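Local coordinates for protein transcriptional regulator, badm/rrf2 family (Thermincola potens, PDB 4CIC) that probably binds DNA as a dimeric Rrf2-family transcription factor, an IscR regulator linked to the control of iron-sulfur cluster biogenesis, at residues D109-V112 / T113-V116. The protein carries 3 engineered substitutions. Sequence-based numbering, arbitrary orientation. Where two conformers were deposited one is given.
Sequences DFSV and TKSV. Engineered in segment 109-112: S111 (natural residue Cys).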
ATOM      1  N   ASP A 109       2.078 -14.582  20.074  1.00 30.94           N
ATOM      2  CA  ASP A 109       3.294 -14.958  19.378  1.00 31.72           C
ATOM      3  C   ASP A 109       3.648 -13.826  18.425  1.00 26.21           C
ATOM      4  O   ASP A 109       2.953 -13.613  17.430  1.00 30.40           O
ATOM      5  CB  ASP A 109       3.080 -16.254  18.596  1.00 36.54           C
ATOM      6  CG  ASP A 109       4.112 -16.455  17.500  1.00 61.64           C
ATOM      7  OD1 ASP A 109       5.278 -16.755  17.827  1.00 65.02           O
ATOM      8  OD2 ASP A 109       3.756 -16.315  16.307  1.00 81.22           O
ATOM      9  N   PHE A 110       4.713 -13.093  18.732  1.00 26.16           N
ATOM     10  CA  PHE A 110       5.127 -11.967  17.885  1.00 25.03           C
ATOM     11  C   PHE A 110       5.514 -12.430  16.485  1.00 30.73           C
ATOM     12  O   PHE A 110       6.243 -13.426  16.325  1.00 27.82           O
ATOM     13  CB  PHE A 110       6.275 -11.194  18.535  1.00 26.14           C
ATOM     14  CG  PHE A 110       6.847 -10.097  17.673  1.00 28.68           C
ATOM     15  CD1 PHE A 110       6.128  -8.931  17.438  1.00 32.28           C
ATOM     16  CD2 PHE A 110       8.110 -10.217  17.120  1.00 30.83           C
ATOM     17  CE1 PHE A 110       6.663  -7.910  16.655  1.00 26.97           C
ATOM     18  CE2 PHE A 110       8.646  -9.202  16.343  1.00 35.56           C
ATOM     19  CZ  PHE A 110       7.922  -8.049  16.107  1.00 31.50           C
ATOM     20  N   SER A 111       5.008 -11.707  15.482  1.00 25.05           N
ATOM     21  CA  SER A 111       5.287 -11.977  14.081  1.00 22.64           C
ATOM     22  C   SER A 111       6.160 -10.879  13.521  1.00 29.11           C
ATOM     23  O   SER A 111       5.706  -9.734  13.371  1.00 25.07           O
ATOM     24  CB  SER A 111       3.987 -12.019  13.266  1.00 28.31           C
ATOM     25  OG  SER A 111       4.266 -12.127  11.879  1.00 28.40           O
ATOM     26  N   VAL A 112       7.413 -11.188  13.206  1.00 24.84           N
ATOM     27  CA  VAL A 112       8.263 -10.186  12.570  0.59 22.81           C
ATOM     28  C   VAL A 112       7.720  -9.825  11.189  1.00 19.96           C
ATOM     29  O   VAL A 112       7.860  -8.690  10.747  1.00 22.82           O
ATOM     30  CB  VAL A 112       9.734 -10.653  12.456  0.59 23.49           C
ATOM     31  CG1 VAL A 112       9.842 -11.794  11.489  0.59 30.37           C
ATOM     32  CG2 VAL A 112      10.620  -9.494  12.013  0.59 25.09           C
ATOM     33  N   THR A 113       7.086 -10.785  10.504  1.00 21.84           N
ATOM     34  CA  THR A 113       6.505 -10.501   9.187  0.70 20.94           C
ATOM     35  C   THR A 113       5.413  -9.438   9.300  1.00 20.44           C
ATOM     36  O   THR A 113       5.377  -8.488   8.508  1.00 22.99           O
ATOM     37  CB  THR A 113       5.918 -11.760   8.501  0.70 23.92           C
ATOM     38  OG1 THR A 113       6.958 -12.722   8.295  0.70 23.71           O
ATOM     39  CG2 THR A 113       5.282 -11.413   7.140  0.70 21.26           C
ATOM     40  N   LYS A 114       4.531  -9.578  10.286  1.00 23.03           N
ATOM     41  CA  LYS A 114       3.503  -8.545  10.468  1.00 20.43           C
ATOM     42  C   LYS A 114       4.128  -7.192  10.774  1.00 22.41           C
ATOM     43  O   LYS A 114       3.562  -6.149  10.412  1.00 23.41           O
ATOM     44  CB  LYS A 114       2.534  -8.889  11.590  1.00 24.14           C
ATOM     45  CG  LYS A 114       1.599 -10.039  11.293  1.00 33.10           C
ATOM     46  CD  LYS A 114       0.620 -10.181  12.442  1.00 32.85           C
ATOM     47  CE  LYS A 114      -0.216 -11.416  12.320  1.00 50.76           C
ATOM     48  NZ  LYS A 114      -1.126 -11.544  13.495  1.00 52.25           N
ATOM     49  N   SER A 115       5.274  -7.195  11.455  1.00 20.60           N
ATOM     50  CA  SER A 115       5.895  -5.918  11.808  1.00 22.23           C
ATOM     51  C   SER A 115       6.397  -5.228  10.549  1.00 21.25           C
ATOM     52  O   SER A 115       6.426  -3.989  10.480  1.00 22.52           O
ATOM     53  CB  SER A 115       7.021  -6.093  12.834  1.00 26.52           C
ATOM     54  OG  SER A 115       8.196  -6.617  12.235  1.00 31.72           O
ATOM     55  N   VAL A 116       6.767  -6.020   9.545  1.00 21.83           N
ATOM     56  CA  VAL A 116       7.170  -5.434   8.265  1.00 24.33           C
ATOM     57  C   VAL A 116       5.979  -4.723   7.632  1.00 20.68           C
ATOM     58  O   VAL A 116       6.117  -3.587   7.145  1.00 20.87           O
ATOM     59  CB  VAL A 116       7.719  -6.477   7.281  1.00 24.55           C
ATOM     60  CG1 VAL A 116       8.025  -5.841   5.940  1.00 26.54           C
ATOM     61  CG2 VAL A 116       8.994  -7.118   7.840  1.00 24.16           C
TER
HETATM   62  O   HOH W   1       0.675 -11.536  16.102  1.00 31.43           O
HETATM   63  O   HOH W   2       6.552 -14.022  10.927  1.00 23.56           O
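A chi1 of 173° sets S111 OG opposite its backbone N, so that it faces the first turn and accepts the amide N-H of K114; S115 OG, turned to 76° between its backbone N and carbonyl carbon, points back within that turn to V112 O. S111, an engineered serine in place of the natural cysteine, holds the N-cap position of helix 112-129, and its capping bond is nearly straight (K114 N to S111 OG 3.0 Å, 167° at the hydrogen). In the conformer given for T113, a water bridges S111 OG and T113 OG1, and the aliphatic part of K114 lies alongside the cap, CG 3.4 Å from S111 OG. This helix start packs against the second subunit, V112 meeting F19 and T113 meeting V15 of that chain. The backbone follows with S115 N donating to S111 O at 3.2 Å. V112 O takes two donors, V116 N at 3.1 Å and S115 OG at 2.6 Å, the hydroxyl tilted from the carbonyl plane. Replacing S115 with alanine removes the hydroxyl, and V112 O would probably lose its shorter bond and keep just the N-H of V116 from this pair. F110 reaches the same turn, its CZ 3.9 Å from S115 CB.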